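Local coordinates for SIR4-interacting protein SIF2 (Saccharomyces cerevisiae, PDB 1R5M) that acts as a transcriptional corepressor in the Set3 complex, antagonizes telomeric silencing and interacts with SIR4, and carries a C-terminal WD40 beta-propeller, at residues 269-274 / 293-298; 283-288 / 301-306; 345-350 / 355-360. All coordinates share one frame; numbering follows the deposited sequence.

Interaction 1: 269-274 / 293-298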
loop_
_atom_site.group_PDB
_atom_site.type_symbol
_atom_site.label_atom_id
_atom_site.label_comp_id
_atom_site.label_asym_id
_atom_site.label_seq_id
_atom_site.Cartn_x
_atom_site.Cartn_y
_atom_site.Cartn_z
ATOM N N GLY A 269 15.202 2.743 -9.172
ATOM C CA GLY A 269 15.462 3.948 -8.404
ATOM C C GLY A 269 14.814 5.232 -8.883
ATOM O O GLY A 269 15.171 6.314 -8.416
ATOM N N THR A 270 13.855 5.127 -9.796
ATOM C CA THR A 270 13.197 6.323 -10.302
ATOM C C THR A 270 11.687 6.285 -10.167
ATOM O O THR A 270 11.083 5.225 -9.985
ATOM C CB THR A 270 13.474 6.552 -11.802
ATOM O OG1 THR A 270 12.802 5.543 -12.571
ATOM C CG2 THR A 270 14.966 6.502 -12.092
ATOM N N LEU A 271 11.101 7.471 -10.249
ATOM C CA LEU A 271 9.657 7.631 -10.241
ATOM C C LEU A 271 9.332 8.180 -11.614
ATOM O O LEU A 271 10.105 8.959 -12.174
ATOM C CB LEU A 271 9.201 8.677 -9.227
ATOM C CG LEU A 271 9.395 8.439 -7.740
ATOM C CD1 LEU A 271 8.749 9.591 -6.984
ATOM C CD2 LEU A 271 8.773 7.111 -7.335
ATOM N N ARG A 272 8.206 7.766 -12.169
ATOM C CA ARG A 272 7.772 8.305 -13.446
ATOM C C ARG A 272 6.314 8.723 -13.299
ATOM O O ARG A 272 5.565 8.147 -12.502
ATOM C CB ARG A 272 7.953 7.281 -14.575
ATOM C CG ARG A 272 9.392 7.227 -15.107
ATOM C CD ARG A 272 9.560 6.190 -16.214
ATOM N NE ARG A 272 10.951 6.059 -16.657
ATOM C CZ ARG A 272 11.517 6.790 -17.614
ATOM N NH1 ARG A 272 10.821 7.721 -18.252
ATOM N NH2 ARG A 272 12.788 6.582 -17.940
ATOM N N ILE A 273 5.935 9.759 -14.039
ATOM C CA ILE A 273 4.570 10.279 -14.031
ATOM C C ILE A 273 4.076 10.090 -15.458
ATOM O O ILE A 273 4.743 10.512 -16.406
ATOM C CB ILE A 273 4.535 11.787 -13.677
ATOM C CG1 ILE A 273 5.193 12.033 -12.311
ATOM C CG2 ILE A 273 3.096 12.283 -13.671
ATOM C CD1 ILE A 273 4.499 11.359 -11.141
ATOM N N TRP A 274 2.918 9.457 -15.621
ATOM C CA TRP A 274 2.390 9.198 -16.959
ATOM C C TRP A 274 1.060 9.868 -17.242
ATOM O O TRP A 274 0.138 9.825 -16.421
ATOM C CB TRP A 274 2.222 7.693 -17.191
ATOM C CG TRP A 274 3.386 6.863 -16.765
ATOM C CD1 TRP A 274 3.684 6.457 -15.492
ATOM C CD2 TRP A 274 4.409 6.324 -17.609
ATOM N NE1 TRP A 274 4.826 5.700 -15.494
ATOM C CE2 TRP A 274 5.294 5.599 -16.779
ATOM C CE3 TRP A 274 4.667 6.382 -18.986
ATOM C CZ2 TRP A 274 6.417 4.935 -17.278
ATOM C CZ3 TRP A 274 5.789 5.720 -19.485
ATOM C CH2 TRP A 274 6.649 5.005 -18.629
ATOM N N VAL A 293 10.725 1.790 -2.262
ATOM C CA VAL A 293 9.790 0.862 -1.639
ATOM C C VAL A 293 8.344 1.335 -1.601
ATOM O O VAL A 293 7.424 0.518 -1.639
ATOM C CB VAL A 293 10.247 0.501 -0.206
ATOM C CG1 VAL A 293 11.630 -0.138 -0.257
ATOM C CG2 VAL A 293 10.271 1.741 0.671
ATOM N N SER A 294 8.138 2.648 -1.534
ATOM C CA SER A 294 6.787 3.201 -1.496
ATOM C C SER A 294 6.781 4.596 -2.107
ATOM O O SER A 294 7.793 5.292 -2.085
ATOM C CB SER A 294 6.276 3.311 -0.052
ATOM O OG SER A 294 6.401 2.088 0.657
ATOM N N ALA A 295 5.635 4.995 -2.650
ATOM C CA ALA A 295 5.471 6.324 -3.232
ATOM C C ALA A 295 3.991 6.673 -3.237
ATOM O O ALA A 295 3.137 5.802 -3.416
ATOM C CB ALA A 295 6.029 6.365 -4.652
ATOM N N SER A 296 3.693 7.952 -3.039
ATOM C CA SER A 296 2.315 8.425 -2.996
ATOM C C SER A 296 2.170 9.814 -3.580
ATOM O O SER A 296 3.130 10.583 -3.661
ATOM C CB SER A 296 1.813 8.508 -1.545
ATOM O OG SER A 296 1.802 7.256 -0.895
ATOM N N TRP A 297 0.944 10.134 -3.971
ATOM C CA TRP A 297 0.639 11.459 -4.460
ATOM C C TRP A 297 0.480 12.332 -3.227
ATOM O O TRP A 297 0.002 11.874 -2.186
ATOM C CB TRP A 297 -0.684 11.470 -5.233
ATOM C CG TRP A 297 -0.558 10.995 -6.623
ATOM C CD1 TRP A 297 -0.831 9.744 -7.095
ATOM C CD2 TRP A 297 -0.076 11.751 -7.731
ATOM N NE1 TRP A 297 -0.544 9.675 -8.437
ATOM C CE2 TRP A 297 -0.076 10.894 -8.854
ATOM C CE3 TRP A 297 0.361 13.073 -7.888
ATOM C CZ2 TRP A 297 0.345 11.316 -10.118
ATOM C CZ3 TRP A 297 0.781 13.496 -9.146
ATOM C CH2 TRP A 297 0.769 12.616 -10.246
ATOM N N VAL A 298 0.906 13.582 -3.343
ATOM C CA VAL A 298 0.757 14.553 -2.268
ATOM C C VAL A 298 -0.003 15.656 -2.986
ATOM O O VAL A 298 0.585 16.535 -3.618
ATOM C CB VAL A 298 2.115 15.075 -1.766
ATOM C CG1 VAL A 298 1.896 16.134 -0.696
ATOM C CG2 VAL A 298 2.939 13.919 -1.201
#
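Trp297 NE1 donates a hydrogen bond to the carbonyl oxygen of Glu254, while the other end of the same indole lies against Ile273. This is an interface between two consecutive blades of the WD40 beta-propeller: strand 271-274 belongs to WD repeat 5, and strand 292-298 to the next blade, in WD repeat 6. The two strands face one another across the interface between the blades and exchange only side-chain contacts. Their backbones draw apart along the interface, from 8.3 Å between the CA atoms of Leu271 and Ala295 to 10.4 Å between those of Ile273 and Trp297, and the larger indole bridges the wider end.

Ile273 and Trp297 extend toward each other from opposite directions. With CG of Trp297 lying beside its own backbone N (chi1 -81°), the benzo end of the ring reaches back toward the preceding blade, where CH2 lies 4.0 Å from Ile273 CD1. The isoleucine offers both branches, since its CG2 is 4.2 Å from the same CH2. Leu263 of strand 261-266 touches both residues, and Val303 packs on the indole from within its own blade. Together with the bond to Glu254, these neighbours should restrict rotation of the indole.

At the narrower end a methyl meets a methyl. Leu271, its CG anti to the carbonyl carbon (chi1 -66°), directs one branch at Ala295, while Ala265 and Ser305 also touch the leucine. Trp274, which alternates with Ile273, serves its own blade, NE1 bonding to Ser264 OG. Farther up strand 292-298, Val293 and Ser294 both face Cys306 in a classic beta bulge, and Ser294 OG bonds to Gly336 N of the next blade. Between the two strands, Leu271 CD2 rests on Ala295 CB at 3.9 Å.

Interaction 2: 283-288 / 301-306. Unlike the reference sequence in segment 283-288: Cys284 (reference Ser).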
loop_
_atom_site.group_PDB
_atom_site.type_symbol
_atom_site.label_atom_id
_atom_site.label_comp_id
_atom_site.label_asym_id
_atom_site.label_seq_id
_atom_site.Cartn_x
_atom_site.Cartn_y
_atom_site.Cartn_z
ATOM N N ASN A 283 7.053 12.845 -16.639
ATOM C CA ASN A 283 8.140 13.192 -15.725
ATOM C C ASN A 283 8.908 11.935 -15.357
ATOM O O ASN A 283 8.362 10.833 -15.385
ATOM C CB ASN A 283 7.608 13.795 -14.418
ATOM C CG ASN A 283 6.959 15.143 -14.610
ATOM O OD1 ASN A 283 7.622 16.132 -14.940
ATOM N ND2 ASN A 283 5.656 15.198 -14.397
ATOM N N CYS A 284 10.182 12.109 -15.022
ATOM C CA CYS A 284 11.028 11.009 -14.578
ATOM C C CYS A 284 11.950 11.629 -13.542
ATOM O O CYS A 284 12.756 12.505 -13.864
ATOM C CB CYS A 284 11.854 10.423 -15.721
ATOM S SG CYS A 284 12.827 8.981 -15.191
ATOM N N PHE A 285 11.815 11.187 -12.296
ATOM C CA PHE A 285 12.614 11.722 -11.202
ATOM C C PHE A 285 13.748 10.814 -10.732
ATOM O O PHE A 285 13.511 9.715 -10.211
ATOM C CB PHE A 285 11.709 12.055 -10.004
ATOM C CG PHE A 285 10.686 13.119 -10.290
ATOM C CD1 PHE A 285 9.324 12.837 -10.207
ATOM C CD2 PHE A 285 11.082 14.405 -10.644
ATOM C CE1 PHE A 285 8.371 13.820 -10.472
ATOM C CE2 PHE A 285 10.138 15.394 -10.911
ATOM C CZ PHE A 285 8.781 15.103 -10.825
ATOM N N TYR A 286 14.977 11.293 -10.922
ATOM C CA TYR A 286 16.188 10.589 -10.507
ATOM C C TYR A 286 16.651 11.173 -9.178
ATOM O O TYR A 286 16.444 12.353 -8.904
ATOM C CB TYR A 286 17.326 10.780 -11.517
ATOM C CG TYR A 286 17.110 10.144 -12.869
ATOM C CD1 TYR A 286 16.512 10.856 -13.908
ATOM C CD2 TYR A 286 17.506 8.829 -13.108
ATOM C CE1 TYR A 286 16.312 10.273 -15.158
ATOM C CE2 TYR A 286 17.312 8.236 -14.350
ATOM C CZ TYR A 286 16.714 8.962 -15.370
ATOM O OH TYR A 286 16.514 8.372 -16.596
ATOM N N GLY A 287 17.294 10.346 -8.364
ATOM C CA GLY A 287 17.784 10.823 -7.084
ATOM C C GLY A 287 18.037 9.694 -6.112
ATOM O O GLY A 287 19.096 9.629 -5.480
ATOM N N HIS A 288 17.060 8.806 -5.973
ATOM C CA HIS A 288 17.210 7.674 -5.073
ATOM C C HIS A 288 18.360 6.800 -5.560
ATOM O O HIS A 288 18.508 6.569 -6.760
ATOM C CB HIS A 288 15.911 6.870 -5.011
ATOM C CG HIS A 288 14.873 7.476 -4.117
ATOM N ND1 HIS A 288 15.073 7.654 -2.763
ATOM C CD2 HIS A 288 13.625 7.934 -4.377
ATOM C CE1 HIS A 288 13.991 8.192 -2.229
ATOM N NE2 HIS A 288 13.097 8.373 -3.186
ATOM N N ASP A 301 0.022 18.199 -7.356
ATOM C CA ASP A 301 1.242 18.736 -7.952
ATOM C C ASP A 301 2.543 18.183 -7.389
ATOM O O ASP A 301 3.621 18.621 -7.787
ATOM C CB ASP A 301 1.276 20.261 -7.804
ATOM C CG ASP A 301 -0.047 20.913 -8.145
ATOM O OD1 ASP A 301 -0.580 20.651 -9.242
ATOM O OD2 ASP A 301 -0.548 21.699 -7.310
ATOM N N LYS A 302 2.452 17.231 -6.468
ATOM C CA LYS A 302 3.652 16.661 -5.868
ATOM C C LYS A 302 3.498 15.168 -5.616
ATOM O O LYS A 302 2.385 14.654 -5.546
ATOM C CB LYS A 302 3.947 17.338 -4.521
ATOM C CG LYS A 302 4.057 18.857 -4.561
ATOM C CD LYS A 302 4.307 19.413 -3.162
ATOM C CE LYS A 302 4.255 20.934 -3.150
ATOM N NZ LYS A 302 2.895 21.448 -3.489
ATOM N N VAL A 303 4.630 14.483 -5.496
ATOM C CA VAL A 303 4.650 13.062 -5.172
ATOM C C VAL A 303 5.767 12.886 -4.155
ATOM O O VAL A 303 6.705 13.684 -4.104
ATOM C CB VAL A 303 4.911 12.151 -6.403
ATOM C CG1 VAL A 303 3.720 12.211 -7.348
ATOM C CG2 VAL A 303 6.183 12.559 -7.120
ATOM N N ILE A 304 5.644 11.864 -3.321
ATOM C CA ILE A 304 6.644 11.606 -2.297
ATOM C C ILE A 304 7.031 10.139 -2.369
ATOM O O ILE A 304 6.202 9.278 -2.669
ATOM C CB ILE A 304 6.095 11.983 -0.892
ATOM C CG1 ILE A 304 7.210 11.902 0.151
ATOM C CG2 ILE A 304 4.925 11.081 -0.516
ATOM C CD1 ILE A 304 6.839 12.557 1.475
ATOM N N SER A 305 8.303 9.862 -2.117
ATOM C CA SER A 305 8.799 8.498 -2.176
ATOM C C SER A 305 9.798 8.214 -1.068
ATOM O O SER A 305 10.383 9.132 -0.498
ATOM C CB SER A 305 9.477 8.254 -3.528
ATOM O OG SER A 305 10.514 9.202 -3.754
ATOM N N CYS A 306 9.966 6.938 -0.746
ATOM C CA CYS A 306 10.960 6.541 0.243
ATOM C C CYS A 306 11.670 5.323 -0.328
ATOM O O CYS A 306 11.117 4.587 -1.156
ATOM C CB CYS A 306 10.348 6.285 1.626
ATOM S SG CYS A 306 9.025 5.101 1.716
#
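The Asp-His-Ser-Trp hydrogen-bond network that recurs in WD40 blades runs through this contact, where His288 meets Ser305. His288 lies in the segment leading into the blade, whereas Ser305 sits on strand 302-307. His288 NE2 and Ser305 OG are 2.8 Å apart and hydrogen-bonded at an angle of 150°, with the hydroxyl at the ring edge and in the imidazole plane. The serine torsion (chi1 56°) sets OG between its backbone N and carbonyl carbon, turned to the histidine. Asp309 OD2 holds the other ring nitrogen, ND1, and Trp315 NE1 donates to Ser305 OG, so that hydroxyl is gripped by two residues and both imidazole nitrogens have partners. Bonds at both nitrogens should fix the rotation of the ring.

An apolar contact lies two residues back along strand 302-307. Phe285, on the outermost strand of the preceding blade, reaches across to Val303 and also meets the Trp315 ring, their planes about 20° apart. The phenylalanine ring meets the valine at a slant, with Phe285 CE1 4.2 Å from Val303 CG2.

Interaction 3: 345-350 / 355-360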
loop_
_atom_site.group_PDB
_atom_site.type_symbol
_atom_site.label_atom_id
_atom_site.label_comp_id
_atom_site.label_asym_id
_atom_site.label_seq_id
_atom_site.Cartn_x
_atom_site.Cartn_y
_atom_site.Cartn_z
ATOM N N TYR A 345 3.482 12.008 6.340
ATOM C CA TYR A 345 4.022 10.815 5.694
ATOM C C TYR A 345 4.760 10.004 6.750
ATOM O O TYR A 345 5.710 10.492 7.361
ATOM C CB TYR A 345 4.981 11.202 4.563
ATOM C CG TYR A 345 5.295 10.062 3.617
ATOM C CD1 TYR A 345 4.297 9.505 2.817
ATOM C CD2 TYR A 345 6.583 9.539 3.520
ATOM C CE1 TYR A 345 4.575 8.454 1.938
ATOM C CE2 TYR A 345 6.873 8.485 2.645
ATOM C CZ TYR A 345 5.863 7.951 1.858
ATOM O OH TYR A 345 6.139 6.921 0.985
ATOM N N ALA A 346 4.316 8.770 6.964
ATOM C CA ALA A 346 4.922 7.897 7.962
ATOM C C ALA A 346 5.778 6.829 7.304
ATOM O O ALA A 346 5.351 6.185 6.346
ATOM C CB ALA A 346 3.834 7.241 8.804
ATOM N N VAL A 347 6.989 6.642 7.822
ATOM C CA VAL A 347 7.899 5.642 7.279
ATOM C C VAL A 347 8.437 4.725 8.366
ATOM O O VAL A 347 8.614 5.141 9.511
ATOM C CB VAL A 347 9.095 6.296 6.557
ATOM C CG1 VAL A 347 8.608 7.085 5.350
ATOM C CG2 VAL A 347 9.856 7.197 7.515
ATOM N N ALA A 348 8.684 3.472 8.003
ATOM C CA ALA A 348 9.221 2.504 8.946
ATOM C C ALA A 348 10.650 2.179 8.545
ATOM O O ALA A 348 10.894 1.669 7.451
ATOM C CB ALA A 348 8.375 1.237 8.940
ATOM N N PHE A 349 11.593 2.494 9.426
ATOM C CA PHE A 349 12.995 2.219 9.159
ATOM C C PHE A 349 13.350 0.801 9.577
ATOM O O PHE A 349 12.679 0.196 10.418
ATOM C CB PHE A 349 13.895 3.212 9.899
ATOM C CG PHE A 349 13.843 4.607 9.349
ATOM C CD1 PHE A 349 12.896 5.518 9.803
ATOM C CD2 PHE A 349 14.739 5.007 8.362
ATOM C CE1 PHE A 349 12.845 6.813 9.281
ATOM C CE2 PHE A 349 14.696 6.298 7.833
ATOM C CZ PHE A 349 13.748 7.202 8.294
ATOM N N MET A 350 14.418 0.283 8.984
ATOM C CA MET A 350 14.884 -1.068 9.259
ATOM C C MET A 350 15.255 -1.271 10.726
ATOM O O MET A 350 15.272 -2.401 11.213
ATOM C CB MET A 350 16.084 -1.378 8.363
ATOM C CG MET A 350 16.620 -2.786 8.490
ATOM S SD MET A 350 17.841 -3.125 7.210
ATOM C CE MET A 350 18.176 -4.862 7.528
ATOM N N ASN A 355 9.056 7.160 11.663
ATOM C CA ASN A 355 9.153 8.612 11.624
ATOM C C ASN A 355 7.931 9.132 10.895
ATOM O O ASN A 355 7.525 8.574 9.874
ATOM C CB ASN A 355 10.401 9.075 10.861
ATOM C CG ASN A 355 11.627 9.215 11.749
ATOM O OD1 ASN A 355 12.694 9.618 11.280
ATOM N ND2 ASN A 355 11.481 8.892 13.026
ATOM N N VAL A 356 7.329 10.184 11.433
ATOM C CA VAL A 356 6.191 10.809 10.784
ATOM C C VAL A 356 6.692 12.182 10.359
ATOM O O VAL A 356 7.158 12.969 11.188
ATOM C CB VAL A 356 4.989 10.970 11.734
ATOM C CG1 VAL A 356 3.835 11.651 11.003
ATOM C CG2 VAL A 356 4.542 9.608 12.242
ATOM N N TYR A 357 6.629 12.447 9.060
ATOM C CA TYR A 357 7.075 13.719 8.501
ATOM C C TYR A 357 5.894 14.639 8.231
ATOM O O TYR A 357 4.816 14.190 7.837
ATOM C CB TYR A 357 7.867 13.467 7.217
ATOM C CG TYR A 357 9.192 12.796 7.483
ATOM C CD1 TYR A 357 10.293 13.536 7.914
ATOM C CD2 TYR A 357 9.331 11.411 7.372
ATOM C CE1 TYR A 357 11.499 12.913 8.234
ATOM C CE2 TYR A 357 10.529 10.781 7.688
ATOM C CZ TYR A 357 11.609 11.536 8.121
ATOM O OH TYR A 357 12.788 10.916 8.462
ATOM N N ASP A 358 6.104 15.931 8.454
ATOM C CA ASP A 358 5.060 16.923 8.261
ATOM C C ASP A 358 5.242 17.627 6.924
ATOM O O ASP A 358 6.289 18.222 6.657
ATOM C CB ASP A 358 5.102 17.930 9.412
ATOM C CG ASP A 358 4.000 18.961 9.330
ATOM O OD1 ASP A 358 2.975 18.699 8.664
ATOM O OD2 ASP A 358 4.154 20.033 9.951
ATOM N N LEU A 359 4.214 17.548 6.086
ATOM C CA LEU A 359 4.249 18.156 4.765
ATOM C C LEU A 359 3.410 19.429 4.703
ATOM O O LEU A 359 3.389 20.106 3.680
ATOM C CB LEU A 359 3.715 17.164 3.726
ATOM C CG LEU A 359 4.256 15.731 3.762
ATOM C CD1 LEU A 359 3.584 14.908 2.660
ATOM C CD2 LEU A 359 5.765 15.736 3.571
ATOM N N LYS A 360 2.730 19.752 5.799
ATOM C CA LYS A 360 1.858 20.923 5.855
ATOM C C LYS A 360 2.427 22.214 5.272
ATOM O O LYS A 360 1.854 22.781 4.342
ATOM C CB LYS A 360 1.404 21.177 7.296
ATOM C CG LYS A 360 0.385 22.301 7.423
ATOM C CD LYS A 360 -0.139 22.428 8.842
ATOM C CE LYS A 360 -1.200 23.515 8.938
ATOM N NZ LYS A 360 -1.769 23.626 10.313
#
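Tyr345 and Tyr357, paired in register, are joined by two backbone hydrogen bonds, and the one from Tyr357 N to Tyr345 O is short at 2.7 Å and almost straight (177°). Val347 and Asn355 form the next hydrogen-bonded pair, from Val347 N to Asn355 O (2.9 Å) and from Asn355 N to Val347 O (3.0 Å). Between them Ala346 and Val356 make a non-hydrogen-bonded pair on the other face. This is the hairpin of strands 344-349 and 354-358 in WD repeat 7.

On the face bearing the tyrosines, Val347 CG2 lies at the edge of the Tyr357 ring, 3.7 Å from CE2 and in the ring plane. The valine's first torsion (chi1 -64°) places that methyl between the backbone N and the carbonyl carbon. Phe349 and Tyr357 approach from opposite directions, bringing Phe349 CZ, at its ring edge, to 3.8 Å from Tyr357 OH. Phe349 CE1 is also 3.4 Å from Asn355 OD1, with the amide steeply inclined to the ring (74°).

Past the pairing, Asp358 OD1 accepts from Lys360 N, capping the start of helix 360-363, and forms a salt bridge with Lys344. Strand 333-338 flanks the hairpin on one side and strand 380-388 on the other, while Ala346 and Val356 both rest on Trp402 of strand 397-402.

Interactions 1 and 2 interlock: their segments alternate along the chain and their centres are only 5 Å apart. They share two neighbouring strand pairs, 271-274 with 283-285 and 292-298 with 302-307, and Val303 of interaction 2 touches Leu271 of interaction 1 within the apolar layer between the blades. Interaction 3 follows later in the chain, about 16 Å from the centre of either, and lies within a single hairpin. Its Tyr345 reaches back to the earlier blade, where OH lies 3.5 Å from Cys306 SG. Leu359 likewise touches Val298 and Ile304. Interactions 1 and 2 thus join the blades of repeats 5 and 6, and interaction 3 binds a repeat 7 hairpin that packs back on the repeat 6 blade.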